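Local coordinates for protein gamma-glutamyltranspeptidase (Klebsiella pneumoniae subsp. pneumoniae, PDB 5HFT) that catalyses the conversion of oxamate to oxalate in the uric acid degradation pathway and belongs to the gamma-glutamyltransferase family, at residues D91-D96 with A256-P261; D80-I85 with W272-P277; T130-V135 with Q252-R257; S55-M60 with L138-D143. One frame throughout, in Å; residues are numbered along the deposited sequence.

Overall arrangement
Interactions 1 and 2 each use one strand of the antiparallel pair 80-86 and 93-97; helices 130-144 and 56-70 of interactions 3 and 4 pack against it, consistent with the family's alpha-beta-beta-alpha core. Interactions 1 and 3 share Ala256 and Arg257 of the loop before strand 262-266. Interaction 1 lies at the surface and fixes this loop to strand 93-97 by backbone bonds, with charged side chains beside them; interaction 3, partly buried, rests it on helix 130-144 by side-chain packing. Interaction 2 is buried and apolar across its two segments. Interaction 4, also buried, pairs helices 130-144 and 56-70 through a serine-serine hydrogen bond; Ile57 and Met60 there pack on Trp83 of interaction 2.

Interaction 1: D91-D96 with A256-P261; sequences DPIAID and ARRPGP
A single antiparallel beta bridge, the hydrogen-bonded pair Asp96 and Arg257, fastens the loop leading into strand 262-266 alongside strand 93-97. Asp96 N donates to Arg257 O at 3.1 Å, and Arg257 N returns the bond to Asp96 O at 2.9 Å. The ladder is this one bridge; Pro259 and Pro261, which have no N-H to give, follow in the loop, and CA-H...O contacts continue the touch, such as Arg258 CA to Ala94 O at 3.5 Å.

Side chains extend the hold. With chi1 at -180° the Asp96 carboxylate is carried away from its own N and alongside the extended Arg257 chain. Asp96 OD2 sits at the edge of the Arg257 guanidinium, in its plane, yet 3.6 Å from NH1, a long salt bridge, and the two planar groups are nearly perpendicular. The closer partner of this carboxylate is the hydroxyl of Ser98, which takes OD1. Arg258 bends at chi2 and chi3 back along the strand: its CD comes beside Ala94 O, and Ile93 CG2 covers one face of its guanidinium, while NH1 reaches a salt bridge with Glu136 on helix 130-144. Ile95 packs on that same helix and also meets Ala256, CG2 to CB at 3.8 Å. Ala94 CB points to the loop instead, toward Pro259 O. At the far end, where Trp272 packs on both prolines, the rings of Pro92 and Pro261 touch through their CG atoms, 3.8 Å apart.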
loop_
_atom_site.group_PDB
_atom_site.type_symbol
_atom_site.label_atom_id
_atom_site.label_comp_id
_atom_site.label_asym_id
_atom_site.label_seq_id
_atom_site.Cartn_x
_atom_site.Cartn_y
_atom_site.Cartn_z
ATOM N N ASP A 91 -11.375 4.852 18.027
ATOM C CA ASP A 91 -10.155 5.415 17.451
ATOM C C ASP A 91 -9.596 4.547 16.323
ATOM O O ASP A 91 -9.817 3.334 16.294
ATOM C CB ASP A 91 -9.068 5.554 18.516
ATOM C CG ASP A 91 -8.894 6.974 18.998
ATOM O OD1 ASP A 91 -8.960 7.903 18.153
ATOM O OD2 ASP A 91 -8.628 7.151 20.210
ATOM N N PRO A 92 -8.827 5.142 15.404
ATOM C CA PRO A 92 -8.250 4.350 14.310
ATOM C C PRO A 92 -7.128 3.444 14.784
ATOM O O PRO A 92 -6.437 3.722 15.766
ATOM C CB PRO A 92 -7.716 5.412 13.341
ATOM C CG PRO A 92 -7.448 6.602 14.215
ATOM C CD PRO A 92 -8.458 6.567 15.312
ATOM N N ILE A 93 -6.957 2.341 14.072
ATOM C CA ILE A 93 -5.936 1.350 14.388
ATOM C C ILE A 93 -4.984 1.239 13.212
ATOM O O ILE A 93 -5.418 1.021 12.070
ATOM C CB ILE A 93 -6.542 -0.024 14.715
ATOM C CG1 ILE A 93 -7.587 0.097 15.829
ATOM C CG2 ILE A 93 -5.446 -1.012 15.064
ATOM C CD1 ILE A 93 -8.503 -1.112 15.902
ATOM N N ALA A 94 -3.690 1.373 13.496
ATOM C CA ALA A 94 -2.642 1.319 12.492
ATOM C C ALA A 94 -1.850 0.020 12.603
ATOM O O ALA A 94 -1.670 -0.529 13.690
ATOM C CB ALA A 94 -1.709 2.519 12.619
ATOM N N ILE A 95 -1.412 -0.489 11.454
ATOM C CA ILE A 95 -0.630 -1.714 11.366
ATOM C C ILE A 95 0.570 -1.413 10.484
ATOM O O ILE A 95 0.415 -1.181 9.281
ATOM C CB ILE A 95 -1.431 -2.883 10.793
ATOM C CG1 ILE A 95 -2.716 -3.119 11.576
ATOM C CG2 ILE A 95 -0.574 -4.133 10.811
ATOM C CD1 ILE A 95 -3.457 -4.350 11.111
ATOM N N ASP A 96 1.758 -1.390 11.072
ATOM C CA ASP A 96 2.994 -1.265 10.309
ATOM C C ASP A 96 3.483 -2.688 10.080
ATOM O O ASP A 96 4.097 -3.301 10.956
ATOM C CB ASP A 96 4.027 -0.436 11.063
ATOM C CG ASP A 96 5.329 -0.283 10.295
ATOM O OD1 ASP A 96 5.524 -1.013 9.308
ATOM O OD2 ASP A 96 6.192 0.523 10.709
ATOM N N ALA A 256 3.872 -7.884 12.965
ATOM C CA ALA A 256 3.445 -6.552 12.551
ATOM C C ALA A 256 3.392 -5.643 13.775
ATOM O O ALA A 256 2.892 -6.035 14.835
ATOM C CB ALA A 256 2.078 -6.600 11.868
ATOM N N ARG A 257 3.887 -4.419 13.610
ATOM C CA ARG A 257 3.855 -3.397 14.643
ATOM C C ARG A 257 2.494 -2.712 14.676
ATOM O O ARG A 257 1.678 -2.850 13.762
ATOM C CB ARG A 257 4.944 -2.362 14.388
ATOM C CG ARG A 257 6.341 -2.923 14.465
ATOM C CD ARG A 257 7.303 -2.177 13.558
ATOM N NE ARG A 257 8.396 -3.056 13.163
ATOM C CZ ARG A 257 8.987 -3.033 11.970
ATOM N NH1 ARG A 257 8.580 -2.171 11.043
ATOM N NH2 ARG A 257 9.981 -3.876 11.694
ATOM N N ARG A 258 2.217 -2.010 15.770
ATOM C CA ARG A 258 0.975 -1.250 15.907
ATOM C C ARG A 258 1.254 0.137 16.448
ATOM O O ARG A 258 0.902 0.445 17.588
ATOM C CB ARG A 258 -0.028 -1.978 16.796
ATOM C CG ARG A 258 -0.388 -3.347 16.269
ATOM C CD ARG A 258 -1.703 -3.283 15.550
ATOM N NE ARG A 258 -2.676 -2.626 16.400
ATOM C CZ ARG A 258 -3.573 -3.270 17.130
ATOM N NH1 ARG A 258 -3.622 -4.601 17.106
ATOM N NH2 ARG A 258 -4.408 -2.571 17.891
ATOM N N PRO A 259 1.860 1.008 15.650
ATOM C CA PRO A 259 2.091 2.376 16.098
ATOM C C PRO A 259 0.788 3.144 16.104
ATOM O O PRO A 259 -0.239 2.701 15.581
ATOM C CB PRO A 259 3.040 2.951 15.050
ATOM C CG PRO A 259 2.707 2.220 13.839
ATOM C CD PRO A 259 2.353 0.810 14.277
ATOM N N GLY A 260 0.859 4.332 16.681
ATOM C CA GLY A 260 -0.245 5.250 16.682
ATOM C C GLY A 260 -0.241 6.072 15.413
ATOM O O GLY A 260 0.815 6.454 14.901
ATOM N N PRO A 261 -1.419 6.298 14.837
ATOM C CA PRO A 261 -1.496 7.141 13.648
ATOM C C PRO A 261 -1.128 8.559 14.010
ATOM O O PRO A 261 -1.457 9.023 15.100
ATOM C CB PRO A 261 -2.971 7.048 13.258
ATOM C CG PRO A 261 -3.657 6.736 14.530
ATOM C CD PRO A 261 -2.746 5.871 15.305
#

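Interaction 2: D80-I85 with W272-P277; sequences DGFWLI and WNLAPP
Leu84 and Trp272 meet in the buried layer between strand 80-86 and the end of strand 269-273, where the contact is carried by apolar side chains. Leu84, its chi1 at -163°, sends its CD2 methyl to the root of Trp272, 3.8 Å from CB; the two side chains cross at about a right angle and the indole leads away to pack on Pro92. Further along, Leu274 turns CD2 to the Phe82 ring, 4.2 Å from CD2 of that ring, in an oblique approach.

Methyl groups also lie against backbone carbonyls. Leu84 CD2 is 3.6 Å from Trp272 O, and Leu274 CD1 is 3.4 Å from Trp83 O, which accepts from Ile95 N across the sheet.

Polar bonds lead elsewhere. Asp80 OD1 accepts from Gly99 N and Gly129 N, and OD2 forms a salt bridge with a basic side chain of another chain. Both strands join an antiparallel ladder with a strand of that chain, and Asn273 OD1 bonds to polar side chains there. Trp83 packs on Ile57, Met60 and Val61 of helix 56-70, as in the family's alpha-beta-beta-alpha core. With the strands paired to strand 93-97 and to the other chain, what joins the two segments directly is nondirectional burial of leucine methyls.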
loop_
_atom_site.group_PDB
_atom_site.type_symbol
_atom_site.label_atom_id
_atom_site.label_comp_id
_atom_site.label_asym_id
_atom_site.label_seq_id
_atom_site.Cartn_x
_atom_site.Cartn_y
_atom_site.Cartn_z
ATOM N N ASP A 80 6.027 -5.498 1.974
ATOM C CA ASP A 80 5.524 -4.951 3.226
ATOM C C ASP A 80 4.121 -4.397 3.033
ATOM O O ASP A 80 3.696 -4.139 1.905
ATOM C CB ASP A 80 6.463 -3.851 3.727
ATOM C CG ASP A 80 7.793 -4.402 4.191
ATOM O OD1 ASP A 80 7.815 -5.578 4.615
ATOM O OD2 ASP A 80 8.800 -3.670 4.146
ATOM N N GLY A 81 3.402 -4.216 4.148
ATOM C CA GLY A 81 2.028 -3.764 4.097
ATOM C C GLY A 81 1.705 -2.815 5.231
ATOM O O GLY A 81 2.339 -2.825 6.290
ATOM N N PHE A 82 0.703 -1.973 4.986
ATOM C CA PHE A 82 0.360 -0.904 5.911
ATOM C C PHE A 82 -1.146 -0.726 5.973
ATOM O O PHE A 82 -1.798 -0.550 4.944
ATOM C CB PHE A 82 1.031 0.412 5.498
ATOM C CG PHE A 82 2.541 0.303 5.304
ATOM C CD1 PHE A 82 3.084 -0.179 4.108
ATOM C CD2 PHE A 82 3.410 0.696 6.310
ATOM C CE1 PHE A 82 4.459 -0.265 3.932
ATOM C CE2 PHE A 82 4.795 0.615 6.138
ATOM C CZ PHE A 82 5.317 0.134 4.951
ATOM N N TRP A 83 -1.696 -0.760 7.176
ATOM C CA TRP A 83 -3.126 -0.612 7.386
ATOM C C TRP A 83 -3.407 0.629 8.218
ATOM O O TRP A 83 -2.695 0.922 9.174
ATOM C CB TRP A 83 -3.709 -1.794 8.119
ATOM C CG TRP A 83 -3.492 -3.088 7.476
ATOM C CD1 TRP A 83 -2.295 -3.720 7.255
ATOM C CD2 TRP A 83 -4.510 -3.965 6.990
ATOM N NE1 TRP A 83 -2.515 -4.933 6.648
ATOM C CE2 TRP A 83 -3.866 -5.103 6.469
ATOM C CE3 TRP A 83 -5.905 -3.893 6.942
ATOM C CZ2 TRP A 83 -4.570 -6.165 5.927
ATOM C CZ3 TRP A 83 -6.594 -4.937 6.399
ATOM C CH2 TRP A 83 -5.930 -6.065 5.897
ATOM N N LEU A 84 -4.455 1.341 7.844
ATOM C CA LEU A 84 -5.150 2.274 8.714
ATOM C C LEU A 84 -6.589 1.791 8.738
ATOM O O LEU A 84 -7.190 1.583 7.678
ATOM C CB LEU A 84 -5.051 3.703 8.191
ATOM C CG LEU A 84 -5.361 4.828 9.158
ATOM C CD1 LEU A 84 -4.493 4.677 10.361
ATOM C CD2 LEU A 84 -5.071 6.144 8.476
ATOM N N ILE A 85 -7.103 1.514 9.929
ATOM C CA ILE A 85 -8.437 0.957 10.102
ATOM C C ILE A 85 -9.256 1.916 10.951
ATOM O O ILE A 85 -8.795 2.356 12.010
ATOM C CB ILE A 85 -8.389 -0.434 10.745
ATOM C CG1 ILE A 85 -7.583 -1.380 9.863
ATOM C CG2 ILE A 85 -9.784 -0.938 11.011
ATOM C CD1 ILE A 85 -7.424 -2.766 10.436
ATOM N N TRP A 272 -6.123 11.123 9.703
ATOM C CA TRP A 272 -5.010 10.310 10.162
ATOM C C TRP A 272 -4.121 9.906 8.991
ATOM O O TRP A 272 -4.598 9.709 7.870
ATOM C CB TRP A 272 -5.519 9.071 10.873
ATOM C CG TRP A 272 -6.445 9.398 11.990
ATOM C CD1 TRP A 272 -6.108 9.873 13.224
ATOM C CD2 TRP A 272 -7.875 9.272 11.984
ATOM N NE1 TRP A 272 -7.234 10.043 13.990
ATOM C CE2 TRP A 272 -8.334 9.686 13.251
ATOM C CE3 TRP A 272 -8.808 8.850 11.033
ATOM C CZ2 TRP A 272 -9.690 9.683 13.592
ATOM C CZ3 TRP A 272 -10.146 8.852 11.374
ATOM C CH2 TRP A 272 -10.575 9.266 12.641
ATOM N N ASN A 273 -2.815 9.819 9.264
ATOM C CA ASN A 273 -1.814 9.275 8.352
ATOM C C ASN A 273 -0.939 8.323 9.145
ATOM O O ASN A 273 -0.565 8.625 10.278
ATOM C CB ASN A 273 -0.915 10.359 7.732
ATOM C CG ASN A 273 -1.632 11.217 6.701
ATOM O OD1 ASN A 273 -1.018 12.068 6.048
ATOM N ND2 ASN A 273 -2.930 11.007 6.556
ATOM N N LEU A 274 -0.575 7.195 8.556
ATOM C CA LEU A 274 0.437 6.340 9.153
ATOM C C LEU A 274 1.785 6.856 8.674
ATOM O O LEU A 274 2.090 6.792 7.481
ATOM C CB LEU A 274 0.223 4.872 8.784
ATOM C CG LEU A 274 1.037 3.780 9.518
ATOM C CD1 LEU A 274 0.398 2.431 9.274
ATOM C CD2 LEU A 274 2.513 3.722 9.135
ATOM N N ALA A 275 2.556 7.417 9.590
ATOM C CA ALA A 275 3.903 7.906 9.334
ATOM C C ALA A 275 4.594 8.287 10.649
ATOM O O ALA A 275 3.944 8.778 11.586
ATOM C CB ALA A 275 3.867 9.096 8.369
ATOM N N PRO A 276 5.904 8.042 10.761
ATOM C CA PRO A 276 6.628 8.482 11.957
ATOM C C PRO A 276 6.755 9.992 11.980
ATOM O O PRO A 276 6.742 10.647 10.923
ATOM C CB PRO A 276 8.006 7.811 11.799
ATOM C CG PRO A 276 7.760 6.648 10.898
ATOM C CD PRO A 276 6.685 7.102 9.941
ATOM N N PRO A 277 6.851 10.594 13.172
ATOM C CA PRO A 277 6.819 12.068 13.284
ATOM C C PRO A 277 7.817 12.814 12.410
ATOM O O PRO A 277 7.578 13.981 12.086
ATOM C CB PRO A 277 7.119 12.297 14.768
ATOM C CG PRO A 277 6.601 11.068 15.439
ATOM C CD PRO A 277 6.863 9.935 14.489
#

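Interaction 3: T130-V135 with Q252-R257; sequences TVSGWV and QAHRAR
Ser132 and His254 make a side-chain packing contact between the first turns of helix 130-144, which packs on the sheet as in the family's alpha-beta-beta-alpha core, and the loop that follows helix 248-252; there is no mutual hydrogen bond. The imidazole presents its edge to the serine, with CE1 3.2 Å from Ser132 OG and the oxygen near the ring plane. A chi1 of 176° swings the His254 ring from the loop to the helix. The His254 ring also meets that of Tyr227, planes about 20° apart, and Tyr227 OH in turn accepts from Ser132 N. Tyrosine, histidine and serine thus form one small cluster at the helix start.

Ser132 OG has its own hydrogen bond to Gly129 O, just before the helix; chi1 of 70° sets it between the backbone nitrogen and the carbonyl carbon. His254 therefore packs against an oxygen already engaged. Past it, Ala256 points its methyl at the same turn, with CB 3.7 Å from Ser132 O and 4.2 Å from Gly133 N. Ala97 of strand 93-97 touches both Ser132 and Ala256.

Nearer solvent the touch is looser. Arg255 starts out away from the helix, then bends back toward it, its NH2 making a weak, long ion pair with Asp224. Beside that pair, Val135 CG1 comes obliquely to the guanidinium, 4.4 Å from Arg255 NH1.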
loop_
_atom_site.group_PDB
_atom_site.type_symbol
_atom_site.label_atom_id
_atom_site.label_comp_id
_atom_site.label_asym_id
_atom_site.label_seq_id
_atom_site.Cartn_x
_atom_site.Cartn_y
_atom_site.Cartn_z
ATOM N N THR A 130 3.805 -7.973 4.791
ATOM C CA THR A 130 2.361 -7.937 4.551
ATOM C C THR A 130 1.649 -9.088 5.227
ATOM O O THR A 130 0.615 -8.899 5.877
ATOM C CB THR A 130 2.000 -7.991 3.062
ATOM O OG1 THR A 130 2.886 -8.849 2.311
ATOM C CG2 THR A 130 1.887 -6.630 2.464
ATOM N N VAL A 131 2.178 -10.297 5.071
ATOM C CA VAL A 131 1.452 -11.457 5.564
ATOM C C VAL A 131 1.239 -11.332 7.056
ATOM O O VAL A 131 0.165 -11.664 7.569
ATOM C CB VAL A 131 2.190 -12.752 5.194
ATOM C CG1 VAL A 131 1.405 -13.972 5.670
ATOM C CG2 VAL A 131 2.396 -12.794 3.690
ATOM N N SER A 132 2.234 -10.787 7.766
ATOM C CA SER A 132 2.028 -10.452 9.173
ATOM C C SER A 132 0.965 -9.363 9.343
ATOM O O SER A 132 0.234 -9.360 10.336
ATOM C CB SER A 132 3.358 -10.052 9.828
ATOM O OG SER A 132 3.844 -8.803 9.373
ATOM N N GLY A 133 0.820 -8.464 8.371
ATOM C CA GLY A 133 -0.276 -7.524 8.445
ATOM C C GLY A 133 -1.606 -8.228 8.298
ATOM O O GLY A 133 -2.553 -7.938 9.024
ATOM N N TRP A 134 -1.688 -9.189 7.383
ATOM C CA TRP A 134 -2.940 -9.924 7.254
ATOM C C TRP A 134 -3.268 -10.669 8.542
ATOM O O TRP A 134 -4.409 -10.629 9.007
ATOM C CB TRP A 134 -2.884 -10.909 6.084
ATOM C CG TRP A 134 -2.384 -10.364 4.774
ATOM C CD1 TRP A 134 -2.100 -9.059 4.454
ATOM C CD2 TRP A 134 -2.033 -11.139 3.635
ATOM N NE1 TRP A 134 -1.623 -8.978 3.164
ATOM C CE2 TRP A 134 -1.572 -10.247 2.643
ATOM C CE3 TRP A 134 -2.066 -12.504 3.351
ATOM C CZ2 TRP A 134 -1.156 -10.686 1.391
ATOM C CZ3 TRP A 134 -1.667 -12.932 2.105
ATOM C CH2 TRP A 134 -1.215 -12.030 1.146
ATOM N N VAL A 135 -2.275 -11.325 9.154
ATOM C CA VAL A 135 -2.566 -12.126 10.344
ATOM C C VAL A 135 -3.023 -11.225 11.480
ATOM O O VAL A 135 -3.951 -11.574 12.218
ATOM C CB VAL A 135 -1.364 -13.013 10.757
ATOM C CG1 VAL A 135 -0.161 -12.210 11.147
ATOM C CG2 VAL A 135 -1.736 -13.900 11.930
ATOM N N GLN A 252 10.720 -15.981 12.333
ATOM C CA GLN A 252 10.020 -16.356 13.558
ATOM C C GLN A 252 9.904 -15.187 14.539
ATOM O O GLN A 252 8.875 -15.046 15.213
ATOM C CB GLN A 252 10.742 -17.538 14.210
ATOM N N ALA A 253 10.924 -14.312 14.603
ATOM C CA ALA A 253 10.948 -13.186 15.542
ATOM C C ALA A 253 10.087 -11.997 15.120
ATOM O O ALA A 253 10.201 -10.936 15.753
ATOM C CB ALA A 253 12.380 -12.688 15.768
ATOM N N HIS A 254 9.285 -12.098 14.062
ATOM C CA HIS A 254 8.746 -10.913 13.408
ATOM C C HIS A 254 7.241 -10.810 13.591
ATOM O O HIS A 254 6.504 -11.749 13.279
ATOM C CB HIS A 254 9.089 -10.893 11.923
ATOM C CG HIS A 254 8.481 -9.735 11.200
ATOM N ND1 HIS A 254 7.251 -9.800 10.582
ATOM C CD2 HIS A 254 8.925 -8.467 11.029
ATOM C CE1 HIS A 254 6.969 -8.626 10.048
ATOM N NE2 HIS A 254 7.967 -7.797 10.306
ATOM N N ARG A 255 6.788 -9.658 14.075
ATOM C CA ARG A 255 5.365 -9.354 14.188
ATOM C C ARG A 255 5.075 -8.020 13.508
ATOM O O ARG A 255 5.936 -7.138 13.438
ATOM C CB ARG A 255 4.890 -9.306 15.674
ATOM C CG ARG A 255 4.701 -10.665 16.357
ATOM C CD ARG A 255 3.279 -11.236 16.086
ATOM N NE ARG A 255 3.186 -12.677 16.365
ATOM C CZ ARG A 255 2.192 -13.460 15.945
ATOM N NH1 ARG A 255 1.212 -12.951 15.214
ATOM N NH2 ARG A 255 2.186 -14.762 16.224
ATOM N N ALA A 256 3.872 -7.884 12.965
ATOM C CA ALA A 256 3.445 -6.552 12.551
ATOM C C ALA A 256 3.392 -5.643 13.775
ATOM O O ALA A 256 2.892 -6.035 14.835
ATOM C CB ALA A 256 2.078 -6.600 11.868
ATOM N N ARG A 257 3.887 -4.419 13.610
ATOM C CA ARG A 257 3.855 -3.397 14.643
ATOM C C ARG A 257 2.494 -2.712 14.676
ATOM O O ARG A 257 1.678 -2.850 13.762
ATOM C CB ARG A 257 4.944 -2.362 14.388
ATOM C CG ARG A 257 6.341 -2.923 14.465
ATOM C CD ARG A 257 7.303 -2.177 13.558
ATOM N NE ARG A 257 8.396 -3.056 13.163
ATOM C CZ ARG A 257 8.987 -3.033 11.970
ATOM N NH1 ARG A 257 8.580 -2.171 11.043
ATOM N NH2 ARG A 257 9.981 -3.876 11.694
#

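Interaction 4: S55-M60 with L138-D143; sequences SAIEAM and LRISRD
Ser55 and Ser141 join the capped start of helix 56-70 to helix 130-144 through their hydroxyls, OG to OG at 2.9 Å, and either could be the donor. The short segments run nearly antiparallel, 157° between their directions, with axes 9.2 Å apart. Ser55 is the N-cap: its OG also accepts weak bonds from Ile57 N and Glu58 N. Glu58 completes the capping box: Glu58 OE1 accepts from Ser55 N at 3.1 Å, almost straight, with the anti lone pair. The remaining oxygen, OE2, is held by Leu149 N, so each carboxylate oxygen has a backbone N-H donor. The weak bonds to the Ser55 hydroxyl probably help to orient it toward Ser141.

The close-packed middle lies around Ser141, whose chi1 of 160° turns OG toward Ser55. Its CB is lodged against Ile57, 3.8 Å from CB, and equally near CG2 and CD1, so the isoleucine lies along one small side chain. As close is Leu138, which lays its CD2 methyl across the aliphatic part of Glu58, 3.7 Å from CG, the two chains crossing at about a right angle. Beyond this the contact thins: Ile57 CD1 reaches Ile140 CG2 only at 4.3 Å, and Leu138 itself is partly exposed.

Further out, Leu154 of helix 151-154 packs on both Glu58 and Leu138, and Ile49 of helix 40-51 lies on Glu58. Toward the strands, Ile57 rests on Trp83 and Ile85 of strand 80-86, while Ile140 packs against Ile93 and Ile95 of strand 93-97.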
loop_
_atom_site.group_PDB
_atom_site.type_symbol
_atom_site.label_atom_id
_atom_site.label_comp_id
_atom_site.label_asym_id
_atom_site.label_seq_id
_atom_site.Cartn_x
_atom_site.Cartn_y
_atom_site.Cartn_z
ATOM N N SER A 55 -16.272 -9.180 6.781
ATOM C CA SER A 55 -16.008 -7.813 7.202
ATOM C C SER A 55 -15.127 -7.098 6.180
ATOM O O SER A 55 -14.519 -7.715 5.305
ATOM C CB SER A 55 -15.333 -7.800 8.577
ATOM O OG SER A 55 -13.950 -8.102 8.490
ATOM N N ALA A 56 -15.053 -5.770 6.300
ATOM C CA ALA A 56 -14.180 -5.012 5.411
ATOM C C ALA A 56 -12.728 -5.474 5.497
ATOM O O ALA A 56 -11.985 -5.351 4.515
ATOM C CB ALA A 56 -14.265 -3.522 5.715
ATOM N N ILE A 57 -12.283 -5.955 6.663
ATOM C CA ILE A 57 -10.881 -6.349 6.790
ATOM C C ILE A 57 -10.624 -7.657 6.049
ATOM O O ILE A 57 -9.721 -7.747 5.207
ATOM C CB ILE A 57 -10.479 -6.445 8.272
ATOM C CG1 ILE A 57 -10.287 -5.047 8.853
ATOM C CG2 ILE A 57 -9.184 -7.213 8.406
ATOM C CD1 ILE A 57 -10.453 -4.979 10.339
ATOM N N GLU A 58 -11.446 -8.673 6.309
ATOM C CA GLU A 58 -11.300 -9.932 5.589
ATOM C C GLU A 58 -11.439 -9.698 4.087
ATOM O O GLU A 58 -10.737 -10.320 3.279
ATOM C CB GLU A 58 -12.327 -10.943 6.105
ATOM C CG GLU A 58 -12.313 -11.151 7.642
ATOM C CD GLU A 58 -13.512 -11.951 8.171
ATOM O OE1 GLU A 58 -14.670 -11.492 8.003
ATOM O OE2 GLU A 58 -13.304 -13.044 8.744
ATOM N N ALA A 59 -12.328 -8.786 3.692
ATOM C CA ALA A 59 -12.425 -8.428 2.282
ATOM C C ALA A 59 -11.133 -7.793 1.808
ATOM O O ALA A 59 -10.714 -8.013 0.667
ATOM C CB ALA A 59 -13.613 -7.490 2.041
ATOM N N MET A 60 -10.489 -6.992 2.666
ATOM C CA MET A 60 -9.202 -6.402 2.296
ATOM C C MET A 60 -8.122 -7.465 2.188
ATOM O O MET A 60 -7.263 -7.400 1.303
ATOM C CB MET A 60 -8.755 -5.358 3.310
ATOM C CG MET A 60 -7.427 -4.748 2.945
ATOM S SD MET A 60 -7.632 -3.752 1.466
ATOM C CE MET A 60 -8.479 -2.321 2.141
ATOM N N LEU A 138 -6.578 -9.659 10.830
ATOM C CA LEU A 138 -7.632 -10.653 10.979
ATOM C C LEU A 138 -7.973 -10.884 12.441
ATOM O O LEU A 138 -9.151 -11.010 12.793
ATOM C CB LEU A 138 -7.226 -11.965 10.317
ATOM C CG LEU A 138 -7.285 -11.997 8.795
ATOM C CD1 LEU A 138 -6.641 -13.288 8.284
ATOM C CD2 LEU A 138 -8.721 -11.821 8.292
ATOM N N ARG A 139 -6.958 -10.966 13.300
ATOM C CA ARG A 139 -7.204 -11.052 14.736
ATOM C C ARG A 139 -7.948 -9.816 15.221
ATOM O O ARG A 139 -8.779 -9.901 16.134
ATOM C CB ARG A 139 -5.884 -11.234 15.497
ATOM N N ILE A 140 -7.650 -8.653 14.631
ATOM C CA ILE A 140 -8.442 -7.456 14.904
ATOM C C ILE A 140 -9.866 -7.643 14.420
ATOM O O ILE A 140 -10.826 -7.319 15.124
ATOM C CB ILE A 140 -7.807 -6.224 14.235
ATOM C CG1 ILE A 140 -6.458 -5.868 14.858
ATOM C CG2 ILE A 140 -8.765 -5.081 14.243
ATOM C CD1 ILE A 140 -5.754 -4.750 14.122
ATOM N N SER A 141 -10.033 -8.205 13.227
ATOM C CA SER A 141 -11.372 -8.344 12.700
ATOM C C SER A 141 -12.153 -9.429 13.411
ATOM O O SER A 141 -13.384 -9.443 13.315
ATOM C CB SER A 141 -11.352 -8.611 11.210
ATOM O OG SER A 141 -12.591 -9.180 10.815
ATOM N N ARG A 142 -11.488 -10.352 14.107
ATOM C CA ARG A 142 -12.259 -11.241 14.970
ATOM C C ARG A 142 -12.612 -10.573 16.301
ATOM O O ARG A 142 -13.630 -10.921 16.903
ATOM C CB ARG A 142 -11.497 -12.549 15.196
ATOM N N ASP A 143 -11.813 -9.603 16.772
ATOM C CA ASP A 143 -12.203 -8.870 17.981
ATOM C C ASP A 143 -13.353 -7.921 17.689
ATOM O O ASP A 143 -14.303 -7.836 18.474
ATOM C CB ASP A 143 -11.043 -8.072 18.577
ATOM C CG ASP A 143 -9.882 -8.943 18.997
ATOM O OD1 ASP A 143 -10.076 -10.165 19.170
ATOM O OD2 ASP A 143 -8.765 -8.397 19.136
#